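Local coordinates for protein nicotinate phosphoribosyltransferase (PDB 4HL7) that probably catalyses the ATP-assisted formation of nicotinate ribonucleotide from nicotinate and phosphoribosyl pyrophosphate, a step that leads into NAD synthesis, at residues Gln28-Phe33 / Gly123-Thr128; Gln60-Leu65 / Val104-Val109; Val385-Asp390 / Lys394-Asp399. One frame throughout, in Å; residues are numbered along the deposited sequence.

Interaction 1: Gln28-Phe33 / Gly123-Thr128; sequences QAIHHF and GSWRDT
The side chain of Ile30, near the C-terminal end of helix 21-33, crosses that of Trp125 at about a right angle, joining this helix to the short helix 125-128 that follows strand 116-122 of the antiparallel sheet in the N-terminal part of the enzyme. Its CD1 methyl sits over one face of the indole, 3.4 Å from the centroid of the Trp125 five-membered ring and only 7° off the ring normal, a CH-pi contact. The CG1 branch lies over the indole, while Ile30 CG2, on the other side of CB, comes to 3.5 Å from Arg126 N. A beta-branched residue suits this place because it covers ring and backbone at once. Trp234 packs on Ile30, and Trp125 NE1 donates to Glu233 OE1, so the indole offers its face to carbon and its N-H to a carboxylate.

One residue on, the more exposed His31 makes the polar half of the contact. Arg126, extended from CG to NE, runs alongside it, and Arg126 NE donates to His31 ND1 at 3.1 Å with an angle of 155° at the hydrogen. The donor lies near the imidazole plane, although the ring and guanidinium planes are 48° apart. Arg126 NH1 turns the other way, to Asp127 OD2 at 3.3 Å, a salt bridge that, with the NE bond, should limit rotation of the guanidinium. Because His31 ND1 acts as acceptor, it carries no proton in this bond; the neighbouring arginine charge would be expected to favour a neutral imidazole.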
# COMPACT_ATOMS: atom_id res chain seq x y z
N GLN A 28 4.92 -7.22 -13.16
CA GLN A 28 5.16 -8.48 -13.88
C GLN A 28 3.89 -9.18 -14.28
O GLN A 28 3.78 -9.71 -15.43
CB GLN A 28 6.10 -9.47 -13.16
CG GLN A 28 5.99 -10.86 -13.83
CD GLN A 28 7.09 -11.77 -13.45
OE1 GLN A 28 8.27 -11.47 -13.67
NE2 GLN A 28 6.74 -12.89 -12.83
N ALA A 29 2.90 -9.25 -13.37
CA ALA A 29 1.68 -10.00 -13.70
C ALA A 29 0.90 -9.29 -14.79
O ALA A 29 0.33 -9.89 -15.71
CB ALA A 29 0.79 -10.18 -12.45
N ILE A 30 0.93 -7.97 -14.74
CA ILE A 30 0.21 -7.12 -15.75
C ILE A 30 0.98 -7.24 -17.09
O ILE A 30 0.35 -7.36 -18.19
CB ILE A 30 0.18 -5.64 -15.29
CG1 ILE A 30 -0.74 -5.53 -14.06
CG2 ILE A 30 -0.37 -4.69 -16.41
CD1 ILE A 30 -0.45 -4.27 -13.24
N HIS A 31 2.29 -7.24 -17.03
CA HIS A 31 3.15 -7.44 -18.25
C HIS A 31 2.77 -8.74 -18.94
O HIS A 31 2.65 -8.80 -20.17
CB HIS A 31 4.64 -7.40 -17.81
CG HIS A 31 5.61 -7.90 -18.81
ND1 HIS A 31 6.21 -7.09 -19.72
CD2 HIS A 31 6.17 -9.18 -18.99
CE1 HIS A 31 7.08 -7.81 -20.46
NE2 HIS A 31 7.06 -9.09 -20.01
N HIS A 32 2.57 -9.77 -18.14
CA HIS A 32 2.31 -11.10 -18.66
C HIS A 32 0.92 -11.22 -19.24
O HIS A 32 0.76 -11.72 -20.39
CB HIS A 32 2.52 -12.12 -17.53
CG HIS A 32 2.42 -13.54 -18.01
ND1 HIS A 32 3.47 -14.18 -18.61
CD2 HIS A 32 1.35 -14.43 -18.02
CE1 HIS A 32 3.08 -15.42 -18.97
NE2 HIS A 32 1.77 -15.56 -18.64
N PHE A 33 -0.11 -10.78 -18.52
CA PHE A 33 -1.52 -11.07 -18.89
C PHE A 33 -2.20 -9.91 -19.64
O PHE A 33 -3.20 -10.12 -20.36
CB PHE A 33 -2.36 -11.42 -17.62
CG PHE A 33 -2.12 -12.83 -17.11
CD1 PHE A 33 -2.35 -13.91 -17.94
CD2 PHE A 33 -1.74 -13.06 -15.77
CE1 PHE A 33 -2.15 -15.21 -17.49
CE2 PHE A 33 -1.54 -14.36 -15.30
CZ PHE A 33 -1.75 -15.43 -16.16
N GLY A 123 -2.53 5.83 -18.60
CA GLY A 123 -1.65 5.16 -19.58
C GLY A 123 -1.89 3.69 -19.52
O GLY A 123 -2.91 3.23 -18.95
N SER A 124 -0.96 2.91 -20.07
CA SER A 124 -1.07 1.47 -19.85
C SER A 124 -0.91 1.15 -18.38
O SER A 124 -0.18 1.81 -17.64
CB SER A 124 -0.05 0.65 -20.68
OG SER A 124 1.25 0.78 -20.19
N TRP A 125 -1.56 0.11 -17.96
CA TRP A 125 -1.43 -0.36 -16.58
C TRP A 125 0.00 -0.74 -16.29
O TRP A 125 0.56 -0.33 -15.26
CB TRP A 125 -2.40 -1.54 -16.41
CG TRP A 125 -2.73 -1.87 -15.00
CD1 TRP A 125 -2.44 -1.16 -13.82
CD2 TRP A 125 -3.53 -3.02 -14.57
NE1 TRP A 125 -3.00 -1.83 -12.70
CE2 TRP A 125 -3.66 -2.93 -13.11
CE3 TRP A 125 -4.13 -4.08 -15.24
CZ2 TRP A 125 -4.35 -3.89 -12.38
CZ3 TRP A 125 -4.86 -5.04 -14.48
CH2 TRP A 125 -4.95 -4.94 -13.09
N ARG A 126 0.68 -1.44 -17.24
CA ARG A 126 2.08 -1.81 -17.00
C ARG A 126 3.00 -0.56 -16.85
O ARG A 126 3.89 -0.55 -16.05
CB ARG A 126 2.58 -2.67 -18.14
CG ARG A 126 4.02 -3.21 -17.95
CD ARG A 126 4.66 -3.40 -19.34
NE ARG A 126 5.96 -4.05 -19.24
CZ ARG A 126 7.13 -3.45 -19.32
NH1 ARG A 126 7.24 -2.14 -19.58
NH2 ARG A 126 8.22 -4.18 -19.18
N ASP A 127 2.77 0.46 -17.62
CA ASP A 127 3.65 1.61 -17.64
C ASP A 127 3.37 2.67 -16.57
O ASP A 127 4.23 3.56 -16.32
CB ASP A 127 3.67 2.19 -19.00
CG ASP A 127 4.29 1.17 -20.03
OD1 ASP A 127 4.17 1.42 -21.18
OD2 ASP A 127 4.84 0.12 -19.61
N THR A 128 2.23 2.54 -15.92
CA THR A 128 1.81 3.55 -14.90
C THR A 128 1.75 2.98 -13.49
O THR A 128 1.65 3.76 -12.53
CB THR A 128 0.48 4.25 -15.23
OG1 THR A 128 -0.60 3.32 -15.27
CG2 THR A 128 0.57 5.07 -16.57

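Interaction 2: Gln60-Leu65 / Val104-Val109; sequences QEIAHL and VEMGIV
Ile62 of helix 52-64 and Met106 of strand 104-109 reach toward each other tip to tip, where a helix packs on one face of an antiparallel sheet, an alpha+beta arrangement. The strand is an outermost one of the five-stranded antiparallel sheet, and this part of the chain belongs to the N-terminal region of the family. Met106 is present as selenomethionine.

The tight part of the contact is a cluster of methyl groups. Ile62 CD1 meets Met106 CE at 3.5 Å. Ile62 CG2 turns to the neighbouring strand residue and lies 4.0 Å from Val104 CG1, a more open approach than the first. The backbones stay well apart, with 8.3 Å between Ile62 CA and Val104 CA, so long or branched apolar side chains must span the distance; no hydrogen bond crosses it. Met106 does this with a flexible chain that is extended at chi2 and bends at chi3 (102°), which swings the terminal methyl against the isoleucine. Strand alternation places Val104 and Met106 on one face of the sheet, where Leu55 and Ile58 of the same helix also pack on Met106 and Tyr131 of helix 131-147 adds to the cover of Val104.

The solvent side is different in character. Gln60, Ala63 and His64 occupy the exposed surface of the helix, and between Val104 and Met106 the exposed Glu105 carries its carboxylate on the other face of the strand, where it makes a long, weak ion pair with Arg122. Polar or small residues suit these outward positions, whereas the buried Ile62 has carbon neighbours. Besides CD1, the branch point takes part: Ile62 CB is 4.0 Å from Met106 CE.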
# COMPACT_ATOMS: atom_id res chain seq x y z
N GLN A 60 8.15 19.52 -10.44
CA GLN A 60 9.53 19.37 -10.80
C GLN A 60 9.99 17.94 -10.50
O GLN A 60 10.71 17.33 -11.29
CB GLN A 60 10.38 20.40 -10.05
CG GLN A 60 11.87 20.23 -10.25
CD GLN A 60 12.64 21.33 -9.57
OE1 GLN A 60 12.06 22.17 -8.88
NE2 GLN A 60 13.95 21.36 -9.77
N GLU A 61 9.59 17.43 -9.34
CA GLU A 61 9.96 16.10 -8.90
C GLU A 61 9.36 15.05 -9.75
O GLU A 61 10.02 14.05 -10.02
CB GLU A 61 9.51 15.87 -7.46
CG GLU A 61 10.24 16.85 -6.55
CD GLU A 61 11.73 16.58 -6.52
OE1 GLU A 61 12.14 15.42 -6.74
OE2 GLU A 61 12.49 17.52 -6.24
N ILE A 62 8.08 15.26 -10.15
CA ILE A 62 7.37 14.27 -10.95
C ILE A 62 8.02 14.24 -12.31
O ILE A 62 8.38 13.19 -12.80
CB ILE A 62 5.82 14.50 -10.98
CG1 ILE A 62 5.25 14.25 -9.57
CG2 ILE A 62 5.16 13.56 -11.99
CD1 ILE A 62 3.74 14.20 -9.45
N ALA A 63 8.33 15.42 -12.85
CA ALA A 63 9.06 15.49 -14.14
C ALA A 63 10.38 14.75 -14.06
O ALA A 63 10.77 14.01 -14.98
CB ALA A 63 9.29 16.97 -14.54
N HIS A 64 11.08 14.93 -12.97
CA HIS A 64 12.27 14.18 -12.71
C HIS A 64 12.16 12.65 -12.77
O HIS A 64 13.13 11.99 -13.15
CB HIS A 64 12.83 14.65 -11.39
CG HIS A 64 14.17 14.09 -11.10
ND1 HIS A 64 15.30 14.55 -11.73
CD2 HIS A 64 14.57 13.04 -10.27
CE1 HIS A 64 16.36 13.84 -11.29
NE2 HIS A 64 15.90 12.91 -10.40
N LEU A 65 10.98 12.06 -12.44
CA LEU A 65 10.81 10.60 -12.65
C LEU A 65 11.17 10.14 -14.08
O LEU A 65 11.55 8.99 -14.26
CB LEU A 65 9.37 10.14 -12.30
CG LEU A 65 8.99 10.43 -10.83
CD1 LEU A 65 7.56 10.00 -10.62
CD2 LEU A 65 9.97 9.71 -9.92
N VAL A 104 0.94 12.08 -16.64
CA VAL A 104 0.54 12.71 -15.38
C VAL A 104 -0.04 14.09 -15.65
O VAL A 104 0.58 14.88 -16.39
CB VAL A 104 1.72 12.76 -14.40
CG1 VAL A 104 1.32 13.40 -13.05
CG2 VAL A 104 2.26 11.35 -14.19
N GLU A 105 -1.23 14.37 -15.09
CA GLU A 105 -1.80 15.74 -15.06
C GLU A 105 -2.01 16.14 -13.63
O GLU A 105 -2.36 15.31 -12.78
CB GLU A 105 -3.17 15.80 -15.70
CG GLU A 105 -3.24 15.43 -17.14
CD GLU A 105 -4.56 15.85 -17.76
OE1 GLU A 105 -5.57 16.01 -17.02
OE2 GLU A 105 -4.60 16.01 -18.98
N MSE A 106 -1.88 17.42 -13.33
CA MSE A 106 -2.23 17.84 -11.98
C MSE A 106 -2.68 19.25 -11.99
O MSE A 106 -2.39 19.99 -12.92
CB MSE A 106 -1.02 17.68 -11.10
CG MSE A 106 0.18 18.48 -11.60
SE MSE A 106 1.67 17.85 -10.44
CE MSE A 106 2.57 16.63 -11.69
N GLY A 107 -3.43 19.61 -10.96
CA GLY A 107 -3.97 20.98 -10.83
C GLY A 107 -4.66 21.17 -9.48
O GLY A 107 -4.73 20.25 -8.65
N ILE A 108 -5.17 22.38 -9.27
CA ILE A 108 -5.91 22.69 -8.05
C ILE A 108 -7.40 22.67 -8.40
O ILE A 108 -7.80 23.26 -9.37
CB ILE A 108 -5.50 24.09 -7.52
CG1 ILE A 108 -3.99 24.14 -7.23
CG2 ILE A 108 -6.29 24.45 -6.27
CD1 ILE A 108 -3.49 23.17 -6.16
N VAL A 109 -8.20 21.95 -7.64
CA VAL A 109 -9.65 22.04 -7.82
C VAL A 109 -10.30 22.70 -6.60
O VAL A 109 -9.98 22.35 -5.46
CB VAL A 109 -10.30 20.68 -8.08
CG1 VAL A 109 -11.79 20.89 -8.40
CG2 VAL A 109 -9.60 19.98 -9.23

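Interaction 3: Val385-Asp390 / Lys394-Asp399; sequences VAKISD and KAMCED
Lys387 and Met396 form a single antiparallel bridge, a hydrogen-bonded pair, in a hairpin-like turn-back of the loop leading to helix 400-409. Met396 N donates to Lys387 O at 2.9 Å, and Lys387 N returns a longer bond of 3.3 Å to Met396 O. Ala395 CA adds a CA-H...O contact to Lys387 O; its small side chain suits so close an approach.

Among the side chains, Lys387 runs out extended and its aliphatic part crosses the bent Met396, a selenomethionine, with Lys387 CD 4.0 Å from Met396 CE. Lysine suits this half-exposed place because its methylenes pack on Met396 while the chain reaches on past helix 232-241, where it touches Met236 and His232, the predicted phosphohistidine, unmodified here. Next to the bridge, Ala386 CB meets Cys397 CB at 3.7 Å; both side chains also touch Leu403 of helix 400-409. A water accepts from Glu398 N and lies 3.2 Å from Val385 O. Cys397 SG, which chi1 of -168° sets opposite the residue's own N, receives a nearly straight bond from Asp399 N, 3.5 Å long.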
# COMPACT_ATOMS: atom_id res chain seq x y z
N VAL A 385 -14.23 1.06 -11.98
CA VAL A 385 -13.96 -0.07 -11.06
C VAL A 385 -14.15 0.49 -9.65
O VAL A 385 -14.20 1.71 -9.46
CB VAL A 385 -12.54 -0.65 -11.23
CG1 VAL A 385 -12.33 -1.20 -12.66
CG2 VAL A 385 -11.47 0.41 -10.85
N ALA A 386 -14.35 -0.37 -8.67
CA ALA A 386 -14.71 0.13 -7.32
C ALA A 386 -14.14 -0.70 -6.21
O ALA A 386 -13.88 -1.87 -6.38
CB ALA A 386 -16.20 0.22 -7.15
N LYS A 387 -13.94 -0.06 -5.06
CA LYS A 387 -13.62 -0.78 -3.85
C LYS A 387 -14.74 -0.51 -2.87
O LYS A 387 -15.18 0.63 -2.71
CB LYS A 387 -12.31 -0.32 -3.23
CG LYS A 387 -11.95 -1.07 -1.97
CD LYS A 387 -10.60 -0.61 -1.50
CE LYS A 387 -10.48 -0.82 -0.03
NZ LYS A 387 -9.39 0.08 0.44
N ILE A 388 -15.18 -1.55 -2.17
CA ILE A 388 -16.30 -1.35 -1.25
C ILE A 388 -15.72 -1.29 0.19
O ILE A 388 -15.80 -0.28 0.87
CB ILE A 388 -17.36 -2.48 -1.40
CG1 ILE A 388 -18.05 -2.34 -2.75
CG2 ILE A 388 -18.49 -2.29 -0.37
CD1 ILE A 388 -18.74 -3.58 -3.25
N SER A 389 -15.14 -2.41 0.57
CA SER A 389 -14.45 -2.75 1.85
C SER A 389 -15.40 -3.18 2.97
O SER A 389 -16.64 -3.20 2.82
CB SER A 389 -13.44 -1.68 2.33
OG SER A 389 -14.14 -0.78 3.22
N ASP A 390 -14.82 -3.49 4.13
CA ASP A 390 -15.66 -3.88 5.27
C ASP A 390 -16.08 -2.70 6.14
O ASP A 390 -16.80 -2.87 7.16
CB ASP A 390 -14.99 -4.96 6.08
CG ASP A 390 -15.07 -6.32 5.40
OD1 ASP A 390 -16.19 -6.73 4.89
OD2 ASP A 390 -14.01 -7.01 5.43
N LYS A 394 -16.72 3.87 3.34
CA LYS A 394 -15.52 4.12 2.58
C LYS A 394 -15.60 3.63 1.10
O LYS A 394 -14.62 3.76 0.37
CB LYS A 394 -14.30 3.53 3.29
CG LYS A 394 -14.08 4.13 4.67
CD LYS A 394 -12.86 3.55 5.33
CE LYS A 394 -12.08 4.62 6.08
NZ LYS A 394 -10.65 4.21 6.09
N ALA A 395 -16.76 3.10 0.67
CA ALA A 395 -16.94 2.68 -0.76
C ALA A 395 -16.53 3.82 -1.71
O ALA A 395 -16.74 4.99 -1.41
CB ALA A 395 -18.38 2.21 -1.04
N MSE A 396 -15.88 3.49 -2.83
CA MSE A 396 -15.33 4.53 -3.74
C MSE A 396 -15.58 4.04 -5.14
O MSE A 396 -15.31 2.87 -5.42
CB MSE A 396 -13.82 4.74 -3.47
CG MSE A 396 -12.95 3.62 -4.08
SE MSE A 396 -11.05 3.63 -3.44
CE MSE A 396 -11.44 3.29 -1.51
N CYS A 397 -16.27 4.88 -5.91
CA CYS A 397 -16.49 4.71 -7.37
C CYS A 397 -16.93 6.06 -7.97
O CYS A 397 -17.73 6.78 -7.37
CB CYS A 397 -17.56 3.67 -7.62
SG CYS A 397 -17.58 3.21 -9.36
N GLU A 398 -16.44 6.39 -9.18
CA GLU A 398 -16.85 7.60 -9.89
C GLU A 398 -18.24 7.47 -10.50
O GLU A 398 -18.84 8.45 -10.86
CB GLU A 398 -15.86 7.87 -11.00
CG GLU A 398 -14.56 8.42 -10.49
CD GLU A 398 -13.58 8.78 -11.61
OE1 GLU A 398 -13.86 8.46 -12.77
OE2 GLU A 398 -12.51 9.32 -11.29
N ASP A 399 -18.74 6.23 -10.63
CA ASP A 399 -19.99 5.95 -11.37
C ASP A 399 -20.92 5.27 -10.38
O ASP A 399 -20.72 4.10 -9.98
CB ASP A 399 -19.68 5.04 -12.59
CG ASP A 399 -20.89 4.79 -13.49
OD1 ASP A 399 -22.00 4.79 -13.02
OD2 ASP A 399 -20.71 4.63 -14.73
O HOH W 1 -14.45 4.71 -10.52

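Overall arrangement
From the N terminus, helix 21-33 supplies the first side of interaction 1, whose loop closes some 90 residues later at helix 125-128. Interaction 2 opens and closes within that loop, setting helix 52-64 on strand 104-109 of the antiparallel sheet. Interaction 3 comes only after interaction 1 has closed, a short local closure after strand 383-384. That strand and 104-109 are the outermost members of the same sheet, so interactions 2 and 3 lie toward its two opposite edges, their centres about 25 Å apart. Interactions 1 and 2 belong to the N-terminal domain of the family, interaction 3 to a later part of the chain. Helix 232-241 borders both interactions 1 and 3, and none of the three touches another.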